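Local coordinates for probable ferredoxin-dependent nitrite reductase NirA (Mycobacterium tuberculosis, PDB 1ZJ8), which probably catalyses the six-electron reduction of sulfite to sulfide with electrons from ferredoxin, using a siroheme and a [4Fe-4S] cluster, at residues Ile138-Asn143 with Cys478-Ile483; Asp341-Gln346 with Trp421-Met426. All blocks are in the same frame, centred on the assembly; numbering follows the deposited sequence.

Contact 1 of 2, residues Ile138-Asn143 with Cys478-Ile483; sequences ISDRQN and CARIQI. With SRM (siroheme), chain E.
Arg480 reaches across to Asp140 with a single nitrogen, NH1, which donates to the backbone O of Asp140 at 3.1 Å; that oxygen lies in the guanidinium plane, and the N-H...O angle is 146°. The same NH1 makes a weak bond to siroheme O4C and sits 3.3 Å from Asp140 OD2. This carboxylate oxygen lies well out of the guanidinium plane, so the salt bridge is one of charge alone, with the two flat groups 34° apart. Bends at chi2 (113°) and chi3 bring NH1 obliquely up to the siroheme carboxylate oxygen O4C, while NH2 turns to the carbonyl of Pro388 and Tyr389 adds a cation-pi contact. The loop joining antiparallel strands 135-138 and 144-149 and the cysteine-bearing loop before strand 486-494 meet around the siroheme, in the coupled siroheme and [4Fe-4S] centre of this reductase family. SG of Cys478 binds an iron of the cluster and lies 2.7 Å from the siroheme FE, consistent with its serving as the axial ligand that bridges the two, a role that the sulfur of a cysteine suits. On the other loop, the backbone N of Asp140 donates to siroheme O4B at 3.0 Å, and Arg141 NH1 gives an edge N-H to siroheme O3C at 3.2 Å. Ser139 is small enough to fold back on its own loop: with OG between backbone N and carbonyl carbon, it accepts from the N of Asn143 at 3.0 Å.

Contact 2 of 2, residues Asp341-Gln346 with Trp421-Met426; sequences DHVGVQ and WRRNLM
The backbones stay well apart where Asp341 and Val343, in the loop leading into strand 344-347, face helix 420-424: the CA atoms of Val343 and Arg423 are 7.8 Å apart, so side chains make the contact. Arg423 grips Asp341 side-on with two nitrogens. Arg423 NE donates to the syn lone pair of Asp341 OD2 at 2.9 Å, nearly straight at 165°, and Arg423 NH2 donates to Asp341 OD1 at 2.9 Å on a more bent path. Carboxylate and guanidinium are nearly coplanar, 25° apart, as a two-pronged bridge needs. Extension of the arginine from CG to NE carries its charge across the gap. Asp341 suits its place because the short side chain also closes an Asx turn: its OD1 takes the N-H of Val343 from above the carboxylate plane at 3.0 Å, which helps hold the carboxylate's rotation. Val343 lays CG1 over one guanidinium face, toward its rim. A water donates to Asp341 OD2 and also lies close to Asn424 OD1. Beyond the bridge, strand 344-347 pairs with strand 353-357 at the edge of its sheet, while the helix runs into strand 425-427, which lies beside strand 469-472 and packs against helix 442-455 through Leu425.

How the contacts relate
Contact 1 is buried near the centre of the chain, whereas contact 2 lies at the surface, their centres 14 Å apart; along the sequence the second is nested inside the loop closed by the first. The sheet with strands 425-427, 469-472 and 486-494 supplies one segment to each contact; the partner is a loop of the sheet of 135-138 in contact 1 and the lead-in to edge strand 344-347 of another sheet in contact 2. An arginine and an aspartate meet in each. In contact 1 the arginine divides its N-H groups among backbone carbonyls and a siroheme carboxylate, and meets the aspartate's carboxylate by charge alone, while in contact 2 the pair is a two-pronged, hydrogen-bonded salt bridge. Met426 packs against contact 1, its CE 3.6 Å from Ala479 O.

Contact 1 of 2, residues Ile138-Asn143 with Cys478-Ile483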
ATOM      1  N   ILE A 138       2.759   6.074  -7.923  1.00 31.99           N
ATOM      2  CA  ILE A 138       2.299   6.299  -6.558  1.00 31.89           C
ATOM      3  C   ILE A 138       1.778   5.001  -6.085  1.00 31.59           C
ATOM      4  O   ILE A 138       0.841   4.476  -6.657  1.00 31.81           O
ATOM      5  CB  ILE A 138       1.130   7.309  -6.406  1.00 31.99           C
ATOM      6  CG1 ILE A 138       1.627   8.744  -6.473  1.00 32.72           C
ATOM      7  CG2 ILE A 138       0.425   7.151  -5.053  1.00 32.51           C
ATOM      8  CD1 ILE A 138       1.692   9.250  -7.895  1.00 35.19           C
ATOM      9  N   SER A 139       2.365   4.515  -5.006  1.00 31.24           N
ATOM     10  CA  SER A 139       1.994   3.264  -4.412  1.00 30.97           C
ATOM     11  C   SER A 139       0.711   3.445  -3.573  1.00 30.95           C
ATOM     12  O   SER A 139       0.315   4.573  -3.249  1.00 30.26           O
ATOM     13  CB  SER A 139       3.171   2.832  -3.550  1.00 31.11           C
ATOM     14  OG  SER A 139       3.130   3.451  -2.270  1.00 32.74           O
ATOM     15  N   ASP A 140       0.064   2.333  -3.222  1.00 31.17           N
ATOM     16  CA  ASP A 140      -1.132   2.369  -2.390  1.00 31.10           C
ATOM     17  C   ASP A 140      -0.814   2.364  -0.876  1.00 31.25           C
ATOM     18  O   ASP A 140      -1.660   2.003  -0.066  1.00 31.53           O
ATOM     19  CB  ASP A 140      -2.032   1.204  -2.782  1.00 31.26           C
ATOM     20  CG  ASP A 140      -1.461  -0.129  -2.374  1.00 32.01           C
ATOM     21  OD1 ASP A 140      -0.449  -0.108  -1.666  1.00 30.04           O
ATOM     22  OD2 ASP A 140      -2.028  -1.191  -2.733  1.00 33.45           O
ATOM     23  N   ARG A 141       0.415   2.735  -0.507  1.00 31.30           N
ATOM     24  CA  ARG A 141       0.782   3.052   0.880  1.00 31.32           C
ATOM     25  C   ARG A 141       1.390   4.457   0.940  1.00 31.47           C
ATOM     26  O   ARG A 141       2.195   4.738   1.808  1.00 31.19           O
ATOM     27  CB  ARG A 141       1.813   2.059   1.445  1.00 31.32           C
ATOM     28  CG  ARG A 141       1.311   0.680   1.839  1.00 31.01           C
ATOM     29  CD  ARG A 141       2.305  -0.018   2.772  1.00 30.87           C
ATOM     30  NE  ARG A 141       2.226   0.451   4.172  1.00 31.30           N
ATOM     31  CZ  ARG A 141       1.247   0.131   5.034  1.00 30.25           C
ATOM     32  NH1 ARG A 141       0.253  -0.667   4.668  1.00 30.02           N
ATOM     33  NH2 ARG A 141       1.264   0.598   6.274  1.00 29.65           N
ATOM     34  N   GLN A 142       1.021   5.315  -0.012  1.00 32.05           N
ATOM     35  CA  GLN A 142       1.346   6.765  -0.018  1.00 32.21           C
ATOM     36  C   GLN A 142       2.813   7.088  -0.369  1.00 32.12           C
ATOM     37  O   GLN A 142       3.241   8.231  -0.221  1.00 32.22           O
ATOM     38  CB  GLN A 142       0.905   7.453   1.285  1.00 32.08           C
ATOM     39  CG  GLN A 142      -0.549   7.159   1.681  1.00 33.12           C
ATOM     40  CD  GLN A 142      -0.991   7.884   2.964  1.00 33.75           C
ATOM     41  OE1 GLN A 142      -1.018   7.290   4.061  1.00 35.12           O
ATOM     42  NE2 GLN A 142      -1.357   9.167   2.824  1.00 33.68           N
ATOM     43  N   ASN A 143       3.545   6.094  -0.880  1.00 31.96           N
ATOM     44  CA  ASN A 143       4.897   6.289  -1.429  1.00 31.92           C
ATOM     45  C   ASN A 143       4.955   6.520  -2.964  1.00 31.74           C
ATOM     46  O   ASN A 143       3.989   6.287  -3.696  1.00 31.34           O
ATOM     47  CB  ASN A 143       5.756   5.069  -1.086  1.00 32.03           C
ATOM     48  CG  ASN A 143       5.976   4.914   0.409  1.00 33.08           C
ATOM     49  OD1 ASN A 143       5.983   5.905   1.144  1.00 32.60           O
ATOM     50  ND2 ASN A 143       6.164   3.666   0.866  1.00 32.78           N
ATOM     51  N   CYS A 478      -0.606  -7.267  -3.397  1.00 37.02           N
ATOM     52  CA  CYS A 478      -0.157  -5.884  -3.196  1.00 36.99           C
ATOM     53  C   CYS A 478      -1.184  -4.829  -3.527  1.00 36.78           C
ATOM     54  O   CYS A 478      -1.145  -3.736  -2.971  1.00 36.35           O
ATOM     55  CB  CYS A 478       1.055  -5.591  -4.073  1.00 37.37           C
ATOM     56  SG  CYS A 478       2.590  -6.477  -3.608  1.00 40.97           S
ATOM     57  N   ALA A 479      -2.054  -5.138  -4.491  1.00 36.93           N
ATOM     58  CA  ALA A 479      -3.138  -4.251  -4.887  1.00 36.71           C
ATOM     59  C   ALA A 479      -4.442  -4.777  -4.330  1.00 36.81           C
ATOM     60  O   ALA A 479      -5.501  -4.508  -4.882  1.00 36.97           O
ATOM     61  CB  ALA A 479      -3.208  -4.126  -6.402  1.00 36.56           C
ATOM     62  N   ARG A 480      -4.360  -5.532  -3.234  1.00 36.97           N
ATOM     63  CA  ARG A 480      -5.530  -5.906  -2.436  1.00 36.90           C
ATOM     64  C   ARG A 480      -6.616  -6.679  -3.207  1.00 36.61           C
ATOM     65  O   ARG A 480      -7.694  -6.165  -3.469  1.00 36.57           O
ATOM     66  CB  ARG A 480      -6.089  -4.642  -1.738  1.00 37.27           C
ATOM     67  CG  ARG A 480      -5.387  -4.316  -0.375  1.00 38.17           C
ATOM     68  CD  ARG A 480      -4.551  -3.045  -0.338  1.00 38.56           C
ATOM     69  NE  ARG A 480      -5.385  -1.860  -0.184  1.00 38.22           N
ATOM     70  CZ  ARG A 480      -4.929  -0.621  -0.005  1.00 38.72           C
ATOM     71  NH1 ARG A 480      -3.623  -0.356   0.070  1.00 37.97           N
ATOM     72  NH2 ARG A 480      -5.806   0.367   0.100  1.00 39.94           N
ATOM     73  N   ILE A 481      -6.312  -7.936  -3.528  1.00 36.89           N
ATOM     74  CA  ILE A 481      -7.206  -8.847  -4.268  1.00 36.99           C
ATOM     75  C   ILE A 481      -8.552  -9.125  -3.575  1.00 37.08           C
ATOM     76  O   ILE A 481      -9.633  -9.080  -4.191  1.00 37.04           O
ATOM     77  CB  ILE A 481      -6.552 -10.249  -4.423  1.00 37.17           C
ATOM     78  CG1 ILE A 481      -5.216 -10.174  -5.151  1.00 37.30           C
ATOM     79  CG2 ILE A 481      -7.502 -11.211  -5.176  1.00 37.65           C
ATOM     80  CD1 ILE A 481      -4.357 -11.389  -4.982  1.00 36.96           C
ATOM     81  N   GLN A 482      -8.467  -9.439  -2.288  1.00 37.10           N
ATOM     82  CA  GLN A 482      -9.569 -10.083  -1.597  1.00 37.12           C
ATOM     83  C   GLN A 482     -10.562  -9.079  -1.091  1.00 37.22           C
ATOM     84  O   GLN A 482     -11.563  -9.460  -0.486  1.00 37.51           O
ATOM     85  CB  GLN A 482      -9.071 -10.952  -0.425  1.00 37.11           C
ATOM     86  CG  GLN A 482      -8.045 -12.039  -0.788  1.00 35.66           C
ATOM     87  CD  GLN A 482      -6.627 -11.515  -0.792  1.00 35.01           C
ATOM     88  OE1 GLN A 482      -6.402 -10.315  -0.964  1.00 33.79           O
ATOM     89  NE2 GLN A 482      -5.658 -12.409  -0.589  1.00 35.25           N
ATOM     90  N   ILE A 483     -10.303  -7.798  -1.321  1.00 37.41           N
ATOM     91  CA  ILE A 483     -11.191  -6.768  -0.796  1.00 37.57           C
ATOM     92  C   ILE A 483     -11.669  -5.847  -1.905  1.00 37.94           C
ATOM     93  O   ILE A 483     -11.871  -4.659  -1.681  1.00 38.91           O
ATOM     94  CB  ILE A 483     -10.513  -5.994   0.364  1.00 37.37           C
ATOM     95  CG1 ILE A 483      -9.237  -5.289  -0.108  1.00 36.94           C
ATOM     96  CG2 ILE A 483     -10.182  -6.947   1.499  1.00 36.76           C
ATOM     97  CD1 ILE A 483      -8.486  -4.614   0.993  1.00 37.20           C
TER
HETATM   98 FE   SRM E 557       4.114  -5.248  -1.691  1.00 36.68          FE
HETATM   99  CHA SRM E 557       6.536  -7.586  -2.274  1.00 39.33           C
HETATM  100  CHB SRM E 557       4.718  -3.896  -4.695  1.00 37.03           C
HETATM  101  CHC SRM E 557       1.839  -2.996  -1.110  1.00 31.66           C
HETATM  102  CHD SRM E 557       2.197  -7.629  -0.081  1.00 36.19           C
HETATM  103  NA  SRM E 557       5.505  -5.538  -3.098  1.00 38.55           N
HETATM  104  C1A SRM E 557       6.497  -6.456  -3.117  1.00 39.78           C
HETATM  105  C2A SRM E 557       7.567  -6.170  -4.125  1.00 40.69           C
HETATM  106  CMA SRM E 557       8.717  -5.484  -3.454  1.00 40.05           C
HETATM  107  CDA SRM E 557       7.956  -7.384  -4.921  1.00 42.56           C
HETATM  108  CEA SRM E 557       9.237  -8.092  -4.614  1.00 44.84           C
HETATM  109  O3A SRM E 557       9.380  -8.603  -3.499  1.00 47.29           O
HETATM  110  O4A SRM E 557      10.144  -8.164  -5.456  1.00 46.66           O
HETATM  111  C3A SRM E 557       6.837  -5.238  -5.031  1.00 40.44           C
HETATM  112  CAA SRM E 557       7.662  -4.114  -5.561  1.00 40.25           C
HETATM  113  CBA SRM E 557       8.221  -4.668  -6.844  1.00 41.43           C
HETATM  114  CCA SRM E 557       8.411  -3.584  -7.855  1.00 42.67           C
HETATM  115  O1A SRM E 557       7.539  -2.694  -7.957  1.00 41.33           O
HETATM  116  O2A SRM E 557       9.454  -3.594  -8.552  1.00 43.03           O
HETATM  117  C4A SRM E 557       5.636  -4.850  -4.238  1.00 39.08           C
HETATM  118  NB  SRM E 557       3.527  -3.645  -2.666  1.00 35.16           N
HETATM  119  C1B SRM E 557       3.874  -3.166  -3.862  1.00 34.63           C
HETATM  120  C2B SRM E 557       3.307  -1.815  -4.197  1.00 33.18           C
HETATM  121  CMB SRM E 557       4.260  -0.901  -4.914  1.00 32.44           C
HETATM  122  CDB SRM E 557       2.122  -2.038  -5.077  1.00 33.03           C
HETATM  123  CEB SRM E 557       1.378  -0.848  -5.569  1.00 33.40           C
HETATM  124  O3B SRM E 557       1.365  -0.514  -6.774  1.00 33.18           O
HETATM  125  O4B SRM E 557       0.772  -0.188  -4.725  1.00 34.85           O
HETATM  126  C3B SRM E 557       2.890  -1.375  -2.810  1.00 32.49           C
HETATM  127  CAB SRM E 557       4.026  -0.690  -2.096  1.00 32.29           C
HETATM  128  CBB SRM E 557       3.538   0.249  -1.036  1.00 31.87           C
HETATM  129  CCB SRM E 557       4.687   0.730  -0.199  1.00 31.13           C
HETATM  130  O1B SRM E 557       5.155   1.855  -0.359  1.00 31.81           O
HETATM  131  O2B SRM E 557       5.168   0.027   0.685  1.00 33.57           O
HETATM  132  C4B SRM E 557       2.736  -2.714  -2.142  1.00 33.82           C
HETATM  133  NC  SRM E 557       2.352  -5.330  -0.903  1.00 33.63           N
HETATM  134  C1C SRM E 557       1.609  -4.253  -0.573  1.00 31.18           C
HETATM  135  C2C SRM E 557       0.397  -4.575   0.024  1.00 32.91           C
HETATM  136  CDC SRM E 557      -0.791  -3.713   0.290  1.00 33.13           C
HETATM  137  CEC SRM E 557      -0.899  -2.912   1.528  1.00 32.44           C
HETATM  138  O3C SRM E 557       0.087  -2.799   2.290  1.00 31.81           O
HETATM  139  O4C SRM E 557      -2.008  -2.399   1.740  1.00 32.69           O
HETATM  140  C3C SRM E 557       0.516  -5.912   0.253  1.00 33.32           C
HETATM  141  CAC SRM E 557      -0.610  -6.635   0.917  1.00 33.48           C
HETATM  142  CBC SRM E 557      -0.914  -6.397   2.381  1.00 32.83           C
HETATM  143  CCC SRM E 557       0.063  -7.202   3.220  1.00 32.31           C
HETATM  144  O1C SRM E 557       1.278  -6.871   3.283  1.00 28.39           O
HETATM  145  O2C SRM E 557      -0.398  -8.210   3.815  1.00 31.62           O
HETATM  146  C4C SRM E 557       1.721  -6.334  -0.248  1.00 34.77           C
HETATM  147  ND  SRM E 557       4.475  -7.106  -0.974  1.00 37.36           N
HETATM  148  C1D SRM E 557       3.496  -7.916  -0.537  1.00 37.00           C
HETATM  149  C2D SRM E 557       3.947  -9.248  -0.595  1.00 38.32           C
HETATM  150  CAD SRM E 557       3.438 -10.328   0.343  1.00 37.48           C
HETATM  151  CBD SRM E 557       4.177 -10.574   1.621  1.00 39.18           C
HETATM  152  CCD SRM E 557       3.694 -11.523   2.680  1.00 40.36           C
HETATM  153  O1D SRM E 557       3.376 -11.023   3.783  1.00 41.96           O
HETATM  154  O2D SRM E 557       3.611 -12.761   2.463  1.00 37.19           O
HETATM  155  C3D SRM E 557       5.241  -9.204  -1.087  1.00 37.58           C
HETATM  156  CDD SRM E 557       6.271 -10.287  -0.912  1.00 38.97           C
HETATM  157  CED SRM E 557       7.018 -10.511   0.384  1.00 39.54           C
HETATM  158  O3D SRM E 557       6.998  -9.677   1.289  1.00 39.68           O
HETATM  159  O4D SRM E 557       7.675 -11.545   0.574  1.00 38.84           O
HETATM  160  C4D SRM E 557       5.555  -7.874  -1.314  1.00 38.45           C

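Contact 2 of 2, residues Asp341-Gln346 with Trp421-Met426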
ATOM      1  N   ASP A 341     -11.958   7.723  -0.473  1.00 35.31           N
ATOM      2  CA  ASP A 341     -10.742   7.902  -1.277  1.00 34.37           C
ATOM      3  C   ASP A 341     -10.330   9.354  -1.460  1.00 33.65           C
ATOM      4  O   ASP A 341      -9.257   9.602  -1.994  1.00 33.86           O
ATOM      5  CB  ASP A 341     -10.821   7.180  -2.630  1.00 33.90           C
ATOM      6  CG  ASP A 341     -11.900   7.729  -3.552  1.00 32.73           C
ATOM      7  OD1 ASP A 341     -12.475   8.767  -3.237  1.00 30.51           O
ATOM      8  OD2 ASP A 341     -12.163   7.113  -4.610  1.00 31.70           O
ATOM      9  N   HIS A 342     -11.170  10.293  -1.011  1.00 32.70           N
ATOM     10  CA  HIS A 342     -10.909  11.728  -1.127  1.00 31.99           C
ATOM     11  C   HIS A 342     -10.756  12.249  -2.539  1.00 31.19           C
ATOM     12  O   HIS A 342     -10.180  13.286  -2.737  1.00 31.48           O
ATOM     13  CB  HIS A 342      -9.672  12.109  -0.317  1.00 31.79           C
ATOM     14  CG  HIS A 342      -9.800  11.797   1.135  1.00 31.02           C
ATOM     15  ND1 HIS A 342     -10.714  12.432   1.948  1.00 30.41           N
ATOM     16  CD2 HIS A 342      -9.142  10.913   1.916  1.00 29.98           C
ATOM     17  CE1 HIS A 342     -10.611  11.950   3.171  1.00 31.34           C
ATOM     18  NE2 HIS A 342      -9.674  11.018   3.175  1.00 31.13           N
ATOM     19  N   VAL A 343     -11.302  11.568  -3.518  1.00 30.95           N
ATOM     20  CA  VAL A 343     -11.261  12.068  -4.882  1.00 31.19           C
ATOM     21  C   VAL A 343     -12.324  13.166  -5.130  1.00 31.10           C
ATOM     22  O   VAL A 343     -13.457  13.054  -4.671  1.00 30.99           O
ATOM     23  CB  VAL A 343     -11.378  10.891  -5.876  1.00 31.15           C
ATOM     24  CG1 VAL A 343     -11.940  11.334  -7.211  1.00 31.49           C
ATOM     25  CG2 VAL A 343     -10.001  10.222  -6.053  1.00 30.89           C
ATOM     26  N   GLY A 344     -11.953  14.224  -5.856  1.00 31.06           N
ATOM     27  CA  GLY A 344     -12.872  15.336  -6.124  1.00 30.90           C
ATOM     28  C   GLY A 344     -12.577  16.498  -5.202  1.00 31.15           C
ATOM     29  O   GLY A 344     -11.519  16.516  -4.546  1.00 32.43           O
ATOM     30  N   VAL A 345     -13.497  17.462  -5.131  1.00 30.61           N
ATOM     31  CA  VAL A 345     -13.272  18.703  -4.378  1.00 30.20           C
ATOM     32  C   VAL A 345     -14.010  18.633  -3.063  1.00 30.12           C
ATOM     33  O   VAL A 345     -15.158  18.190  -3.030  1.00 29.95           O
ATOM     34  CB  VAL A 345     -13.769  19.954  -5.142  1.00 29.81           C
ATOM     35  CG1 VAL A 345     -13.360  21.209  -4.404  1.00 29.92           C
ATOM     36  CG2 VAL A 345     -13.234  19.988  -6.544  1.00 29.58           C
ATOM     37  N   GLN A 346     -13.359  19.061  -1.981  1.00 30.21           N
ATOM     38  CA  GLN A 346     -14.028  19.165  -0.673  1.00 30.52           C
ATOM     39  C   GLN A 346     -13.582  20.392   0.116  1.00 30.75           C
ATOM     40  O   GLN A 346     -12.488  20.897  -0.088  1.00 31.24           O
ATOM     41  CB  GLN A 346     -13.881  17.881   0.154  1.00 30.08           C
ATOM     42  CG  GLN A 346     -12.504  17.587   0.656  1.00 30.35           C
ATOM     43  CD  GLN A 346     -12.490  16.401   1.586  1.00 30.95           C
ATOM     44  OE1 GLN A 346     -12.917  16.510   2.740  1.00 33.53           O
ATOM     45  NE2 GLN A 346     -11.993  15.256   1.103  1.00 31.46           N
ATOM     46  N   TRP A 421     -14.665   3.780 -13.257  1.00 34.11           N
ATOM     47  CA  TRP A 421     -13.628   2.824 -13.620  1.00 34.14           C
ATOM     48  C   TRP A 421     -12.257   3.341 -13.334  1.00 33.65           C
ATOM     49  O   TRP A 421     -11.463   2.665 -12.701  1.00 33.60           O
ATOM     50  CB  TRP A 421     -13.726   2.473 -15.110  1.00 35.05           C
ATOM     51  CG  TRP A 421     -15.062   1.951 -15.389  1.00 36.18           C
ATOM     52  CD1 TRP A 421     -16.047   2.542 -16.128  1.00 36.66           C
ATOM     53  CD2 TRP A 421     -15.626   0.769 -14.829  1.00 36.90           C
ATOM     54  NE1 TRP A 421     -17.180   1.770 -16.095  1.00 36.58           N
ATOM     55  CE2 TRP A 421     -16.952   0.680 -15.299  1.00 36.18           C
ATOM     56  CE3 TRP A 421     -15.134  -0.227 -13.967  1.00 36.32           C
ATOM     57  CZ2 TRP A 421     -17.791  -0.354 -14.944  1.00 36.13           C
ATOM     58  CZ3 TRP A 421     -15.957  -1.270 -13.631  1.00 36.24           C
ATOM     59  CH2 TRP A 421     -17.280  -1.326 -14.118  1.00 37.00           C
ATOM     60  N   ARG A 422     -11.969   4.540 -13.810  1.00 33.25           N
ATOM     61  CA  ARG A 422     -10.662   5.145 -13.551  1.00 33.28           C
ATOM     62  C   ARG A 422     -10.463   5.433 -12.066  1.00 32.10           C
ATOM     63  O   ARG A 422      -9.363   5.350 -11.538  1.00 31.98           O
ATOM     64  CB  ARG A 422     -10.547   6.443 -14.319  1.00 33.20           C
ATOM     65  CG  ARG A 422      -9.185   7.079 -14.292  1.00 33.39           C
ATOM     66  CD  ARG A 422      -9.332   8.525 -14.703  1.00 34.92           C
ATOM     67  NE  ARG A 422      -8.293   8.949 -15.627  1.00 36.68           N
ATOM     68  CZ  ARG A 422      -8.223   8.577 -16.905  1.00 37.61           C
ATOM     69  NH1 ARG A 422      -9.142   7.771 -17.464  1.00 36.52           N
ATOM     70  NH2 ARG A 422      -7.213   9.037 -17.635  1.00 38.70           N
ATOM     71  N   ARG A 423     -11.550   5.818 -11.426  1.00 31.31           N
ATOM     72  CA  ARG A 423     -11.537   6.166 -10.043  1.00 30.90           C
ATOM     73  C   ARG A 423     -11.242   4.986  -9.165  1.00 30.05           C
ATOM     74  O   ARG A 423     -10.442   5.070  -8.255  1.00 29.70           O
ATOM     75  CB  ARG A 423     -12.906   6.702  -9.660  1.00 30.98           C
ATOM     76  CG  ARG A 423     -13.009   6.929  -8.191  1.00 31.85           C
ATOM     77  CD  ARG A 423     -14.034   7.913  -7.907  1.00 32.66           C
ATOM     78  NE  ARG A 423     -14.128   8.167  -6.488  1.00 33.24           N
ATOM     79  CZ  ARG A 423     -14.967   9.049  -5.974  1.00 34.11           C
ATOM     80  NH1 ARG A 423     -15.804   9.719  -6.760  1.00 35.14           N
ATOM     81  NH2 ARG A 423     -14.997   9.234  -4.669  1.00 34.13           N
ATOM     82  N   ASN A 424     -11.920   3.887  -9.439  1.00 29.79           N
ATOM     83  CA  ASN A 424     -11.960   2.775  -8.500  1.00 29.83           C
ATOM     84  C   ASN A 424     -11.047   1.587  -8.809  1.00 29.63           C
ATOM     85  O   ASN A 424     -11.120   0.578  -8.136  1.00 29.79           O
ATOM     86  CB  ASN A 424     -13.410   2.300  -8.359  1.00 29.52           C
ATOM     87  CG  ASN A 424     -14.283   3.342  -7.744  1.00 28.21           C
ATOM     88  OD1 ASN A 424     -13.948   3.882  -6.717  1.00 27.16           O
ATOM     89  ND2 ASN A 424     -15.394   3.655  -8.382  1.00 29.25           N
ATOM     90  N   LEU A 425     -10.171   1.713  -9.786  1.00 29.68           N
ATOM     91  CA  LEU A 425      -9.327   0.596 -10.162  1.00 30.14           C
ATOM     92  C   LEU A 425      -7.951   0.739  -9.513  1.00 30.40           C
ATOM     93  O   LEU A 425      -7.371   1.812  -9.480  1.00 30.64           O
ATOM     94  CB  LEU A 425      -9.205   0.486 -11.695  1.00 30.00           C
ATOM     95  CG  LEU A 425      -8.264  -0.623 -12.224  1.00 30.26           C
ATOM     96  CD1 LEU A 425      -8.740  -1.181 -13.539  1.00 31.18           C
ATOM     97  CD2 LEU A 425      -6.789  -0.184 -12.369  1.00 30.21           C
ATOM     98  N   MET A 426      -7.412  -0.350  -9.004  1.00 31.07           N
ATOM     99  CA  MET A 426      -6.005  -0.379  -8.613  1.00 31.84           C
ATOM    100  C   MET A 426      -5.318  -1.557  -9.286  1.00 32.21           C
ATOM    101  O   MET A 426      -5.961  -2.543  -9.664  1.00 32.38           O
ATOM    102  CB  MET A 426      -5.836  -0.502  -7.088  1.00 31.77           C
ATOM    103  CG  MET A 426      -6.262   0.715  -6.290  1.00 31.86           C
ATOM    104  SD  MET A 426      -5.829   0.646  -4.513  1.00 32.91           S
ATOM    105  CE  MET A 426      -6.107  -1.056  -4.082  1.00 33.40           C
TER
HETATM  106  O   HOH W   1     -12.032   4.278  -5.098  1.00 40.17           O